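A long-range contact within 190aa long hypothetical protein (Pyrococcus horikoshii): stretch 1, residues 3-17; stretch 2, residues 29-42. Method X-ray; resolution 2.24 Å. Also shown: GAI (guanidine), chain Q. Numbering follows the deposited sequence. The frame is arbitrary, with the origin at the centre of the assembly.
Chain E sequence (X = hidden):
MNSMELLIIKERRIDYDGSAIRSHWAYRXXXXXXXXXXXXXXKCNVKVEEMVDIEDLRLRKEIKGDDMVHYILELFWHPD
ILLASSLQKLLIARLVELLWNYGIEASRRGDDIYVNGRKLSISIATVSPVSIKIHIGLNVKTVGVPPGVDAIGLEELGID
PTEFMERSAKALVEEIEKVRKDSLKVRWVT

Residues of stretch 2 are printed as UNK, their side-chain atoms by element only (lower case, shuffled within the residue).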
# COMPACT_ATOMS: atom_id res chain seq x y z
N SER E 3 -5.86 21.88 -4.91
CA SER E 3 -6.37 21.70 -6.28
C SER E 3 -6.05 20.53 -7.26
O SER E 3 -5.49 19.49 -6.87
CB SER E 3 -6.18 23.02 -7.03
OG SER E 3 -6.88 24.08 -6.39
N MET E 4 -6.43 20.73 -8.54
CA MET E 4 -6.26 19.77 -9.67
C MET E 4 -6.18 20.53 -11.01
O MET E 4 -6.63 21.67 -11.10
CB MET E 4 -7.45 18.82 -9.71
CG MET E 4 -7.45 17.81 -10.84
SD MET E 4 -8.86 16.71 -10.80
CE MET E 4 -8.60 15.95 -12.29
N GLU E 5 -5.64 19.89 -12.05
CA GLU E 5 -5.47 20.50 -13.40
C GLU E 5 -6.53 20.11 -14.43
O GLU E 5 -6.93 18.96 -14.51
CB GLU E 5 -4.11 20.11 -13.99
CG GLU E 5 -2.91 20.85 -13.44
CD GLU E 5 -2.73 22.22 -14.06
OE1 GLU E 5 -2.77 22.34 -15.31
OE2 GLU E 5 -2.53 23.19 -13.30
N LEU E 6 -6.94 21.09 -15.24
CA LEU E 6 -7.94 20.87 -16.28
C LEU E 6 -7.54 21.49 -17.61
O LEU E 6 -7.04 22.61 -17.66
CB LEU E 6 -9.29 21.44 -15.85
CG LEU E 6 -10.39 21.46 -16.93
CD1 LEU E 6 -10.71 20.04 -17.38
CD2 LEU E 6 -11.63 22.11 -16.37
N LEU E 7 -7.77 20.76 -18.69
CA LEU E 7 -7.45 21.23 -20.03
C LEU E 7 -8.50 20.77 -21.03
O LEU E 7 -8.66 19.58 -21.26
CB LEU E 7 -6.08 20.73 -20.48
CG LEU E 7 -5.72 21.08 -21.94
CD1 LEU E 7 -5.63 22.60 -22.08
CD2 LEU E 7 -4.39 20.43 -22.34
N ILE E 8 -9.22 21.73 -21.62
CA ILE E 8 -10.22 21.43 -22.63
C ILE E 8 -9.62 21.88 -23.96
O ILE E 8 -9.34 23.06 -24.14
CB ILE E 8 -11.52 22.23 -22.42
CG1 ILE E 8 -12.02 22.11 -20.99
CG2 ILE E 8 -12.60 21.70 -23.36
CD1 ILE E 8 -12.37 20.70 -20.58
N ILE E 9 -9.40 20.94 -24.88
CA ILE E 9 -8.82 21.28 -26.19
C ILE E 9 -9.96 21.70 -27.14
O ILE E 9 -10.63 20.85 -27.73
CB ILE E 9 -8.03 20.09 -26.76
CG1 ILE E 9 -6.90 19.74 -25.78
CG2 ILE E 9 -7.46 20.43 -28.14
CD1 ILE E 9 -6.18 18.47 -26.11
N LYS E 10 -10.13 23.01 -27.27
CA LYS E 10 -11.16 23.61 -28.10
C LYS E 10 -10.72 24.02 -29.52
O LYS E 10 -11.53 24.01 -30.45
CB LYS E 10 -11.70 24.84 -27.37
CG LYS E 10 -11.96 24.59 -25.89
CD LYS E 10 -12.15 25.85 -25.09
CE LYS E 10 -12.68 25.49 -23.72
NZ LYS E 10 -12.88 26.67 -22.85
N GLU E 11 -9.45 24.37 -29.69
CA GLU E 11 -8.89 24.79 -30.98
C GLU E 11 -8.88 23.70 -32.07
O GLU E 11 -9.02 24.00 -33.26
CB GLU E 11 -7.45 25.29 -30.77
CG GLU E 11 -6.54 24.27 -30.05
CD GLU E 11 -6.66 24.31 -28.53
OE1 GLU E 11 -7.72 24.72 -28.00
OE2 GLU E 11 -5.69 23.93 -27.84
N ARG E 12 -8.71 22.44 -31.68
CA ARG E 12 -8.66 21.35 -32.66
C ARG E 12 -9.31 20.06 -32.16
O ARG E 12 -9.91 20.02 -31.09
CB ARG E 12 -7.21 21.03 -33.01
CG ARG E 12 -6.33 21.10 -31.78
CD ARG E 12 -5.04 20.33 -31.91
NE ARG E 12 -4.28 20.42 -30.66
CZ ARG E 12 -3.32 19.57 -30.32
NH1 ARG E 12 -3.01 18.56 -31.13
NH2 ARG E 12 -2.68 19.72 -29.17
N ARG E 13 -9.19 19.02 -32.97
CA ARG E 13 -9.72 17.71 -32.63
C ARG E 13 -8.55 16.78 -32.44
O ARG E 13 -7.52 16.91 -33.09
CB ARG E 13 -10.59 17.15 -33.75
CG ARG E 13 -11.85 17.92 -33.99
CD ARG E 13 -12.93 17.02 -34.56
NE ARG E 13 -14.17 17.75 -34.83
CZ ARG E 13 -14.77 18.57 -33.97
NH1 ARG E 13 -15.88 19.19 -34.32
NH2 ARG E 13 -14.26 18.76 -32.76
N ILE E 14 -8.71 15.83 -31.52
CA ILE E 14 -7.69 14.84 -31.25
C ILE E 14 -8.41 13.51 -31.25
O ILE E 14 -9.44 13.37 -30.59
CB ILE E 14 -7.06 15.06 -29.86
CG1 ILE E 14 -6.41 16.44 -29.78
CG2 ILE E 14 -6.02 13.99 -29.61
CD1 ILE E 14 -5.36 16.65 -30.85
N ASP E 15 -7.89 12.54 -32.01
CA ASP E 15 -8.53 11.23 -32.07
C ASP E 15 -8.06 10.27 -30.98
O ASP E 15 -6.88 10.22 -30.63
CB ASP E 15 -8.32 10.59 -33.46
CG ASP E 15 -8.84 11.47 -34.60
OD1 ASP E 15 -9.96 12.03 -34.48
OD2 ASP E 15 -8.13 11.61 -35.62
N TYR E 16 -8.99 9.49 -30.45
CA TYR E 16 -8.68 8.52 -29.41
C TYR E 16 -8.50 7.12 -30.00
O TYR E 16 -9.45 6.52 -30.50
CB TYR E 16 -9.81 8.49 -28.38
CG TYR E 16 -9.59 7.53 -27.24
CD1 TYR E 16 -8.56 7.75 -26.31
CD2 TYR E 16 -10.39 6.40 -27.08
CE1 TYR E 16 -8.35 6.86 -25.26
CE2 TYR E 16 -10.19 5.51 -26.03
CZ TYR E 16 -9.16 5.75 -25.13
OH TYR E 16 -8.93 4.87 -24.10
N ASP E 17 -7.28 6.60 -29.97
CA ASP E 17 -7.03 5.27 -30.48
C ASP E 17 -6.68 4.35 -29.30
O ASP E 17 -6.16 3.23 -29.49
CB ASP E 17 -5.90 5.29 -31.52
CG ASP E 17 -4.54 5.62 -30.92
OD1 ASP E 17 -4.47 6.45 -30.00
OD2 ASP E 17 -3.54 5.05 -31.39
N UNK E 29 2.34 15.04 -23.44
CA UNK E 29 1.80 15.82 -24.56
C UNK E 29 1.44 17.29 -24.31
O UNK E 29 1.66 18.13 -25.18
c UNK E 29 0.98 13.75 -25.76
c UNK E 29 0.59 15.08 -25.13
n UNK E 29 1.20 13.77 -27.06
o UNK E 29 1.09 12.72 -25.09
N UNK E 30 0.90 17.59 -23.14
CA UNK E 30 0.49 18.96 -22.83
C UNK E 30 1.28 19.63 -21.70
O UNK E 30 1.03 20.78 -21.37
c UNK E 30 -2.42 16.96 -23.19
c UNK E 30 -1.94 18.64 -24.85
c UNK E 30 -3.16 16.24 -24.13
c UNK E 30 -1.00 18.94 -22.53
c UNK E 30 -3.29 16.72 -25.44
c UNK E 30 -2.68 17.92 -25.80
c UNK E 30 -1.81 18.17 -23.54
N UNK E 31 2.23 18.92 -21.12
CA UNK E 31 3.03 19.50 -20.06
C UNK E 31 2.31 19.75 -18.75
O UNK E 31 2.79 20.49 -17.89
N UNK E 32 1.14 19.14 -18.59
CA UNK E 32 0.36 19.30 -17.38
C UNK E 32 0.85 18.28 -16.35
O UNK E 32 0.70 17.07 -16.54
c UNK E 32 -1.62 20.05 -18.71
c UNK E 32 -1.13 19.05 -17.66
c UNK E 32 -1.95 19.19 -16.39
c UNK E 32 -2.97 19.69 -19.32
N UNK E 33 1.43 18.78 -15.27
CA UNK E 33 1.98 17.92 -14.22
C UNK E 33 0.96 17.55 -13.14
O UNK E 33 0.10 18.35 -12.78
c UNK E 33 3.16 18.64 -13.57
c UNK E 33 4.85 16.85 -13.25
c UNK E 33 4.00 17.89 -12.55
c UNK E 33 4.89 18.88 -11.82
N UNK E 34 1.04 16.32 -12.64
CA UNK E 34 0.15 15.87 -11.58
C UNK E 34 -1.27 15.48 -11.96
O UNK E 34 -1.57 15.21 -13.13
N UNK E 35 -2.15 15.43 -10.97
CA UNK E 35 -3.53 15.05 -11.22
C UNK E 35 -4.12 15.92 -12.31
O UNK E 35 -3.99 17.15 -12.27
o UNK E 35 -3.08 13.32 -9.19
c UNK E 35 -3.95 14.16 -8.88
c UNK E 35 -4.35 15.19 -9.93
o UNK E 35 -4.50 14.19 -7.75
N UNK E 36 -4.76 15.29 -13.30
CA UNK E 36 -5.35 16.05 -14.39
C UNK E 36 -6.51 15.41 -15.16
O UNK E 36 -6.70 14.19 -15.17
o UNK E 36 -3.80 15.33 -16.12
c UNK E 36 -4.27 16.45 -15.40
N UNK E 37 -7.27 16.28 -15.81
CA UNK E 37 -8.39 15.89 -16.63
C UNK E 37 -8.20 16.66 -17.94
O UNK E 37 -8.07 17.88 -17.93
c UNK E 37 -9.71 16.27 -15.96
c UNK E 37 -10.98 16.11 -16.82
c UNK E 37 -11.17 14.66 -17.27
c UNK E 37 -12.17 16.57 -16.01
N UNK E 38 -8.15 15.92 -19.05
CA UNK E 38 -7.99 16.51 -20.37
C UNK E 38 -9.22 16.14 -21.18
O UNK E 38 -9.54 14.97 -21.35
c UNK E 38 -6.61 16.58 -22.48
c UNK E 38 -5.50 16.21 -20.26
c UNK E 38 -6.74 15.94 -21.09
N UNK E 39 -9.91 17.15 -21.69
CA UNK E 39 -11.13 16.94 -22.46
C UNK E 39 -10.94 17.39 -23.89
O UNK E 39 -10.48 18.49 -24.16
c UNK E 39 -12.45 17.26 -20.37
c UNK E 39 -13.57 17.46 -22.60
c UNK E 39 -12.30 17.70 -21.83
N UNK E 40 -11.29 16.50 -24.81
CA UNK E 40 -11.17 16.80 -26.23
C UNK E 40 -12.28 16.13 -27.03
O UNK E 40 -13.12 15.40 -26.49
c UNK E 40 -9.21 14.51 -25.17
c UNK E 40 -9.81 16.37 -26.76
c UNK E 40 -9.03 12.66 -27.24
c UNK E 40 -8.76 12.25 -25.94
c UNK E 40 -9.40 13.99 -27.51
c UNK E 40 -9.47 14.93 -26.48
c UNK E 40 -8.84 13.19 -24.90
N UNK E 41 -12.27 16.38 -28.34
CA UNK E 41 -13.26 15.81 -29.24
C UNK E 41 -12.55 15.24 -30.46
O UNK E 41 -11.51 15.74 -30.89
c UNK E 41 -16.40 17.53 -30.81
c UNK E 41 -18.43 17.97 -32.16
n UNK E 41 -17.52 17.13 -31.67
c UNK E 41 -14.27 16.88 -29.65
n UNK E 41 -19.41 17.51 -32.93
c UNK E 41 -15.46 16.37 -30.46
n UNK E 41 -18.37 19.26 -31.88
N UNK E 42 -13.11 14.16 -31.01
CA UNK E 42 -12.51 13.55 -32.17
C UNK E 42 -13.07 12.17 -32.43
O UNK E 42 -14.09 11.79 -31.86
C GAI Q . -1.77 14.79 -29.56
N1 GAI Q . -2.26 13.68 -30.05
N2 GAI Q . -1.30 15.76 -30.36
N3 GAI Q . -1.74 14.96 -28.21

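Position 29 has two carbons, the second carrying one oxygen and one nitrogen. None reaches stretch 1. It is Asn 29.

Position 30 has one carbon and then a ring of six carbons. Its CA-to-CB bond points toward stretch 1, and the ring touches Leu 7, Ile 9 and Arg 12. This is Phe 30. Its CG lies 3.6 Å from Leu 7 CD2, and its CZ 3.4 Å from Ile 9 CD1. Arg 12 NH2 sits at the ring edge.

Position 31 has no side-chain atoms. It is Gly 31, the first residue to leave the helix, and its positive phi favours glycine.

Position 32 has four carbons, forked at the first, with one arm two carbons long. They touch Glu 5 and Leu 7. It is Ile 32. CG2 is 3.4 Å from Glu 5 CB, and CD1 is 3.4 Å from Leu 7 CD2.

Position 33 has four carbons forked at the second. Its CA-to-CB bond points away from stretch 1. It is Leu 33.

Position 34 has no side-chain atoms and a positive phi. It is Gly 34.

Position 35 has two carbons, the second carrying two oxygens, near Met 4. It is Asp 35. Both oxygens are hydrogen-bonded elsewhere in the structure. Its backbone O accepts from Glu 5 N at 3.2 Å.

Position 36 has one carbon and one oxygen, beside Glu 5. It is Ser 36.

Position 37 has four carbons forked at the second, touching Met 4 and Leu 6. It is Leu 37. Its CG is 4.0 Å from Leu 6 CD1.

Position 38 has one carbon carrying two more, near Leu 7 and Ile 9. It is Val 38.

Position 39 has the same three-carbon pattern, against Ile 8. It is Val 39, whose CB is 3.3 Å from Ile 8 CD1.

Position 40 has one carbon and a six-carbon ring. Ile 14 O meets the ring edge. It is Phe 40. CD2 is 3.5 Å from Ile 14 CB.

Position 41 has three carbons, a nitrogen, then a carbon carrying two nitrogens, against Arg 13. It is Arg 41. The guanidiniums lie face on, Arg 13 NH1 and Arg 41 NH1 3.5 Å apart; both are donors.

Position 42 has no side-chain atoms. A CB would lie 2.1 Å from Ile 14 O, a clash. It is Gly 42.

The contact is a parallel strand pairing. Leu 37 N donates to Glu 5 O (3.0 Å), Leu 7 N to Leu 37 O (3.0 Å), Val 39 N to Leu 7 O (2.8 Å) and Ile 9 N to Val 39 O (2.8 Å). Ile 14 N to Arg 41 O (2.9 Å) adds a later tie. Leu 6, Ile 8, Leu 37 and Val 39 share one face. Leu 7 and Val 38 lie on the other, where Phe 30 and Ile 32 pack against Leu 7.

Stretch 2, residues 29-42: NFGILGDSLVVFRG
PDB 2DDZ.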